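Local coordinates for protein L-2,4-diaminobutyric acid acetyltransferase (Geobacillus sp., PDB 6SJY) that catalyses the transfer of an acetyl group to L-2,4-diaminobutyrate, yielding 4-acetamido-2-aminobutanoate, a step in the biosynthesis of the chemical chaperone ectoine, at residues E24-T29 / Q80-S85; L76-V81 / R110-T115. All coordinates share one frame; numbering follows the deposited sequence.

Overall arrangement
Strand 75-83 takes part in both contacts, and Gln80 and Val81 belong to both, although the two centres lie about 17 Å apart. Interaction 2 is the buried one: there the strand pairs edge to edge with its parallel sheet neighbour, 111-115, through backbone hydrogen bonds with side chains packed on both faces. Interaction 1 lies further from the centre of the chain and is partly buried. In it the later part of the same strand receives helix 19-29 through small apolar contacts, while a salt bridge sits on the exposed flank of the helix. Both touch the acetylated product: interaction 1 through Gln80 at its carboxylate, interaction 2 also through a water at its amide nitrogen.

Interaction 1: residues E24-T29 / Q80-S85; sequences ELIRDT and QVAVAS. With 9YT ((2~{S})-4-acetamido-2-azanyl-butanoic acid), chain E.
Ile26 and Gln80 cross at a slant, the Ile26 CG2 methyl lying 4.1 Å from Gln80 NE2 of the carboxamide. This same nitrogen gives a nearly straight bond to the ligand carboxylate, Gln80 NE2 to O11 at 3.2 Å and 171°. The second flat group, the guanidinium of Arg27, has the Asp28 carboxylate at its edge: NE and NH2 grip it side-on, both on OD1 and from one face of the carboxylate. This is the GNAT fold, with helix 19-29 lying across strand 75-83 at 77° between the short segments.

Gln80 is held at both ends of its amide, since OE1 is hydrogen-bonded to the Tyr40 hydroxyl and NE2 also reaches the carbonyl of Asp33. The amide is therefore fixed in rotation, with an N-H turned to the product. Its chain is extended beyond CG, which carries the amide up to the helix side and the ligand.

Beneath the helix the contact is apolar. In Leu25, CG anti to the backbone N (chi1 178°) sends the branch down to the strand, where CD2 rests 4.0 Å from Ala82 CB and CD1 3.7 Å from Ala84 CB. Leu32 also touches Ala82. The tightest point is Ile26 CD1, pressed to 3.3 Å from Ala82 CB.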
loop_
_atom_site.group_PDB
_atom_site.type_symbol
_atom_site.label_atom_id
_atom_site.label_comp_id
_atom_site.label_asym_id
_atom_site.label_seq_id
_atom_site.Cartn_x
_atom_site.Cartn_y
_atom_site.Cartn_z
ATOM N N GLU A 24 0.523 -7.633 13.820
ATOM C CA GLU A 24 1.159 -7.948 15.109
ATOM C C GLU A 24 2.616 -8.389 14.958
ATOM O O GLU A 24 3.459 -7.981 15.742
ATOM C CB GLU A 24 0.359 -9.010 15.857
ATOM C CG GLU A 24 -0.880 -8.371 16.465
ATOM C CD GLU A 24 -1.930 -9.367 16.937
ATOM O OE1 GLU A 24 -1.808 -10.574 16.640
ATOM O OE2 GLU A 24 -2.890 -8.900 17.588
ATOM N N LEU A 25 2.905 -9.154 13.916
ATOM C CA LEU A 25 4.277 -9.473 13.594
ATOM C C LEU A 25 5.109 -8.208 13.317
ATOM O O LEU A 25 6.162 -7.999 13.886
ATOM C CB LEU A 25 4.310 -10.387 12.423
ATOM C CG LEU A 25 5.724 -10.785 11.936
ATOM C CD1 LEU A 25 6.389 -11.922 12.741
ATOM C CD2 LEU A 25 5.650 -11.190 10.465
ATOM N N ILE A 26 4.605 -7.327 12.473
ATOM C CA ILE A 26 5.359 -6.160 12.125
ATOM C C ILE A 26 5.494 -5.325 13.404
ATOM O O ILE A 26 6.568 -4.888 13.723
ATOM C CB ILE A 26 4.731 -5.350 10.983
ATOM C CG1 ILE A 26 4.522 -6.183 9.710
ATOM C CG2 ILE A 26 5.572 -4.106 10.688
ATOM C CD1 ILE A 26 5.698 -7.014 9.338
ATOM N N ARG A 27 4.442 -5.183 14.178
ATOM C CA ARG A 27 4.538 -4.428 15.403
ATOM C C ARG A 27 5.634 -4.959 16.375
ATOM O O ARG A 27 6.329 -4.162 16.950
ATOM C CB ARG A 27 3.198 -4.362 16.121
ATOM C CG ARG A 27 3.135 -3.387 17.333
ATOM C CD ARG A 27 2.166 -3.787 18.421
ATOM N NE ARG A 27 2.222 -5.262 18.635
ATOM C CZ ARG A 27 1.198 -6.025 19.042
ATOM N NH1 ARG A 27 0.007 -5.494 19.329
ATOM N NH2 ARG A 27 1.356 -7.339 19.157
ATOM N N ASP A 28 5.771 -6.269 16.538
ATOM C CA ASP A 28 6.688 -6.837 17.550
ATOM C C ASP A 28 8.166 -6.799 17.132
ATOM O O ASP A 28 9.084 -6.841 17.936
ATOM C CB ASP A 28 6.275 -8.273 17.834
ATOM C CG ASP A 28 4.881 -8.366 18.514
ATOM O OD1 ASP A 28 4.348 -7.370 19.078
ATOM O OD2 ASP A 28 4.287 -9.445 18.436
ATOM N N THR A 29 8.334 -6.574 15.850
ATOM C CA THR A 29 9.595 -6.377 15.225
ATOM C C THR A 29 10.150 -5.065 15.778
ATOM O O THR A 29 11.335 -4.860 15.834
ATOM C CB THR A 29 9.346 -6.340 13.706
ATOM O OG1 THR A 29 9.682 -7.595 13.145
ATOM C CG2 THR A 29 10.056 -5.261 12.972
ATOM N N GLN A 80 7.985 -4.796 2.432
ATOM C CA GLN A 80 8.441 -5.153 3.762
ATOM C C GLN A 80 8.891 -6.614 3.796
ATOM O O GLN A 80 8.313 -7.471 3.112
ATOM C CB GLN A 80 7.407 -4.896 4.841
ATOM C CG GLN A 80 6.993 -3.464 4.971
ATOM C CD GLN A 80 6.181 -3.130 6.226
ATOM O OE1 GLN A 80 4.976 -3.387 6.318
ATOM N NE2 GLN A 80 6.827 -2.471 7.165
ATOM N N VAL A 81 9.920 -6.872 4.603
ATOM C CA VAL A 81 10.358 -8.207 4.909
ATOM C C VAL A 81 10.486 -8.251 6.403
ATOM O O VAL A 81 11.188 -7.436 6.967
ATOM C CB VAL A 81 11.724 -8.500 4.279
ATOM C CG1 VAL A 81 12.093 -9.953 4.513
ATOM C CG2 VAL A 81 11.674 -8.187 2.798
ATOM N N ALA A 82 9.757 -9.152 7.050
ATOM C CA ALA A 82 9.767 -9.252 8.511
ATOM C C ALA A 82 9.923 -10.708 8.880
ATOM O O ALA A 82 9.342 -11.566 8.197
ATOM C CB ALA A 82 8.467 -8.782 9.079
ATOM N N VAL A 83 10.682 -10.963 9.948
ATOM C CA VAL A 83 10.928 -12.296 10.519
ATOM C C VAL A 83 10.884 -12.096 12.000
ATOM O O VAL A 83 11.581 -11.266 12.535
ATOM C CB VAL A 83 12.294 -12.928 10.143
ATOM C CG1 VAL A 83 12.453 -14.283 10.846
ATOM C CG2 VAL A 83 12.424 -13.144 8.638
ATOM N N ALA A 84 10.021 -12.835 12.675
ATOM C CA ALA A 84 9.900 -12.759 14.133
ATOM C C ALA A 84 11.273 -12.956 14.817
ATOM O O ALA A 84 12.086 -13.747 14.355
ATOM C CB ALA A 84 8.932 -13.828 14.632
ATOM N N SER A 85 11.493 -12.225 15.897
ATOM C CA SER A 85 12.717 -12.345 16.695
ATOM C C SER A 85 13.090 -13.755 17.063
ATOM O O SER A 85 14.199 -14.158 16.852
ATOM C CB SER A 85 12.573 -11.577 17.975
ATOM O OG SER A 85 13.128 -10.346 17.692
HETATM C C01 9YT E . 13.398 -4.592 1.974
HETATM C C02 9YT E . 12.934 -4.050 3.273
HETATM O O03 9YT E . 13.438 -4.583 4.306
HETATM N N04 9YT E . 12.003 -2.916 2.943
HETATM C C05 9YT E . 11.174 -2.112 3.810
HETATM C C06 9YT E . 11.814 -0.979 4.511
HETATM C C07 9YT E . 10.758 -0.005 4.956
HETATM N N08 9YT E . 11.382 1.051 5.726
HETATM C C09 9YT E . 9.660 -0.698 5.768
HETATM O O10 9YT E . 8.536 -0.193 5.587
HETATM O O11 9YT E . 9.871 -1.708 6.538
#

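Interaction 2: residues L76-V81 / R110-T115. With 9YT ((2~{S})-4-acetamido-2-azanyl-butanoic acid), chain E.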
loop_
_atom_site.group_PDB
_atom_site.type_symbol
_atom_site.label_atom_id
_atom_site.label_comp_id
_atom_site.label_asym_id
_atom_site.label_seq_id
_atom_site.Cartn_x
_atom_site.Cartn_y
_atom_site.Cartn_z
ATOM N N LEU A 76 9.159 -5.515 -9.882
ATOM C CA LEU A 76 8.589 -5.884 -8.594
ATOM C C LEU A 76 9.226 -5.113 -7.491
ATOM O O LEU A 76 10.466 -5.171 -7.305
ATOM C CB LEU A 76 8.791 -7.367 -8.331
ATOM C CG LEU A 76 8.078 -7.878 -7.104
ATOM C CD1 LEU A 76 6.557 -8.065 -7.325
ATOM C CD2 LEU A 76 8.695 -9.225 -6.685
ATOM N N PHE A 77 8.415 -4.377 -6.733
ATOM C CA PHE A 77 8.895 -3.684 -5.582
ATOM C C PHE A 77 8.628 -4.474 -4.346
ATOM O O PHE A 77 7.471 -4.853 -4.087
ATOM C CB PHE A 77 8.258 -2.317 -5.468
ATOM C CG PHE A 77 8.819 -1.514 -4.371
ATOM C CD1 PHE A 77 8.329 -1.601 -3.096
ATOM C CD2 PHE A 77 9.911 -0.701 -4.616
ATOM C CE1 PHE A 77 8.923 -0.870 -2.069
ATOM C CE2 PHE A 77 10.527 0.017 -3.595
ATOM C CZ PHE A 77 10.024 -0.052 -2.324
ATOM N N VAL A 78 9.681 -4.735 -3.567
ATOM C CA VAL A 78 9.546 -5.425 -2.298
ATOM C C VAL A 78 9.519 -4.384 -1.224
ATOM O O VAL A 78 10.450 -3.617 -1.035
ATOM C CB VAL A 78 10.637 -6.456 -2.050
ATOM C CG1 VAL A 78 10.505 -7.059 -0.652
ATOM C CG2 VAL A 78 10.567 -7.498 -3.130
ATOM N N TRP A 79 8.381 -4.352 -0.559
ATOM C CA TRP A 79 8.018 -3.363 0.417
ATOM C C TRP A 79 8.517 -3.761 1.791
ATOM O O TRP A 79 9.317 -3.072 2.293
ATOM C CB TRP A 79 6.480 -3.148 0.408
ATOM C CG TRP A 79 5.936 -2.089 1.333
ATOM C CD1 TRP A 79 6.600 -1.347 2.301
ATOM C CD2 TRP A 79 4.588 -1.673 1.384
ATOM N NE1 TRP A 79 5.712 -0.516 2.941
ATOM C CE2 TRP A 79 4.480 -0.704 2.386
ATOM C CE3 TRP A 79 3.456 -2.001 0.639
ATOM C CZ2 TRP A 79 3.307 -0.075 2.648
ATOM C CZ3 TRP A 79 2.273 -1.390 0.937
ATOM C CH2 TRP A 79 2.206 -0.443 1.916
ATOM N N GLN A 80 7.985 -4.796 2.432
ATOM C CA GLN A 80 8.441 -5.153 3.762
ATOM C C GLN A 80 8.891 -6.614 3.796
ATOM O O GLN A 80 8.313 -7.471 3.112
ATOM C CB GLN A 80 7.407 -4.896 4.841
ATOM C CG GLN A 80 6.993 -3.464 4.971
ATOM C CD GLN A 80 6.181 -3.130 6.226
ATOM O OE1 GLN A 80 4.976 -3.387 6.318
ATOM N NE2 GLN A 80 6.827 -2.471 7.165
ATOM N N VAL A 81 9.920 -6.872 4.603
ATOM C CA VAL A 81 10.358 -8.207 4.909
ATOM C C VAL A 81 10.486 -8.251 6.403
ATOM O O VAL A 81 11.188 -7.436 6.967
ATOM C CB VAL A 81 11.724 -8.500 4.279
ATOM C CG1 VAL A 81 12.093 -9.953 4.513
ATOM C CG2 VAL A 81 11.674 -8.187 2.798
ATOM N N ARG A 110 11.511 -8.471 -14.582
ATOM C CA ARG A 110 12.857 -8.266 -15.031
ATOM C C ARG A 110 13.742 -7.499 -14.019
ATOM O O ARG A 110 14.934 -7.505 -14.158
ATOM C CB ARG A 110 12.798 -7.580 -16.385
ATOM C CG ARG A 110 12.243 -8.470 -17.503
ATOM C CD ARG A 110 12.092 -7.695 -18.790
ATOM N NE ARG A 110 11.450 -8.553 -19.778
ATOM C CZ ARG A 110 12.071 -9.457 -20.523
ATOM N NH1 ARG A 110 13.367 -9.596 -20.443
ATOM N NH2 ARG A 110 11.385 -10.243 -21.319
ATOM N N PHE A 111 13.167 -6.858 -13.001
ATOM C CA PHE A 111 13.895 -6.118 -11.955
ATOM C C PHE A 111 13.148 -6.265 -10.646
ATOM O O PHE A 111 11.922 -6.256 -10.652
ATOM C CB PHE A 111 13.974 -4.634 -12.176
ATOM C CG PHE A 111 14.665 -4.219 -13.395
ATOM C CD1 PHE A 111 16.048 -3.968 -13.369
ATOM C CD2 PHE A 111 13.945 -3.957 -14.562
ATOM C CE1 PHE A 111 16.714 -3.544 -14.490
ATOM C CE2 PHE A 111 14.604 -3.517 -15.677
ATOM C CZ PHE A 111 15.997 -3.300 -15.638
ATOM N N ILE A 112 13.880 -6.385 -9.546
ATOM C CA ILE A 112 13.359 -6.264 -8.196
ATOM C C ILE A 112 13.918 -4.970 -7.610
ATOM O O ILE A 112 15.136 -4.706 -7.712
ATOM C CB ILE A 112 13.800 -7.409 -7.327
ATOM C CG1 ILE A 112 13.319 -8.722 -7.907
ATOM C CG2 ILE A 112 13.323 -7.220 -5.908
ATOM C CD1 ILE A 112 13.963 -9.958 -7.317
ATOM N N GLU A 113 13.046 -4.116 -7.091
ATOM C CA GLU A 113 13.491 -2.905 -6.381
ATOM C C GLU A 113 13.025 -2.979 -4.973
ATOM O O GLU A 113 11.940 -3.536 -4.659
ATOM C CB GLU A 113 12.945 -1.628 -6.979
ATOM C CG GLU A 113 13.350 -1.371 -8.361
ATOM C CD GLU A 113 12.896 -0.004 -8.874
ATOM O OE1 GLU A 113 13.407 0.354 -9.899
ATOM O OE2 GLU A 113 12.041 0.691 -8.308
ATOM N N THR A 114 13.817 -2.425 -4.103
ATOM C CA THR A 114 13.504 -2.367 -2.711
ATOM C C THR A 114 14.354 -1.289 -2.074
ATOM O O THR A 114 15.278 -0.785 -2.689
ATOM C CB THR A 114 13.643 -3.728 -2.029
ATOM O OG1 THR A 114 13.042 -3.686 -0.717
ATOM C CG2 THR A 114 15.120 -4.145 -1.825
ATOM N N THR A 115 14.097 -1.010 -0.808
ATOM C CA THR A 115 14.817 -0.012 -0.028
ATOM C C THR A 115 15.274 -0.749 1.244
ATOM O O THR A 115 14.534 -1.507 1.763
ATOM C CB THR A 115 13.812 1.082 0.154
ATOM O OG1 THR A 115 14.056 2.189 -0.726
ATOM C CG2 THR A 115 13.450 1.367 1.439
HETATM C C01 9YT E . 13.398 -4.592 1.974
HETATM C C02 9YT E . 12.934 -4.050 3.273
HETATM O O03 9YT E . 13.438 -4.583 4.306
HETATM N N04 9YT E . 12.003 -2.916 2.943
HETATM C C05 9YT E . 11.174 -2.112 3.810
HETATM C C06 9YT E . 11.814 -0.979 4.511
HETATM C C07 9YT E . 10.758 -0.005 4.956
HETATM N N08 9YT E . 11.382 1.051 5.726
HETATM C C09 9YT E . 9.660 -0.698 5.768
HETATM O O10 9YT E . 8.536 -0.193 5.587
HETATM O O11 9YT E . 9.871 -1.708 6.538
HETATM O O HOH W 1 11.365 -1.491 0.612
#
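Strands 76-81 and 111-115 run parallel, 28° apart in direction, with Leu76 N bonded to Phe111 O (3.0 Å), Glu113 N to Leu76 O and Val78 N to Glu113 O. On one face Val78 and Ile112 lie side by side, CG2 to CG2 at 3.9 Å, with Phe127 and Tyr130 of helix 121-133 packing against them. On the other, the Phe77 ring comes up obliquely to the neighbouring backbone, CD2 lying 3.5 Å from Glu113 O and CE2 3.9 Å from Thr114 CA; it also meets the rings of Phe67 on strand 59-68 and Tyr46 of the second subunit. An alanine in place of Phe77 would probably open a gap beside Glu113 and Thr114 and take from that tyrosine one ring it packs on.

The strands are the two arms of a beta-alpha-beta crossover through helix 92-101; on its other side strand 75-83 makes a classic beta bulge, Trp79 and Gln80 both opposite Ser65 of strand 59-68. Past the Val78 N bond, Thr114 OG1 donates to Val78 O at 2.6 Å from 30° outside the carbonyl plane. One water bridges the parting strands: it donates to Val78 O and accepts from Thr115 N and from the product's amide N04.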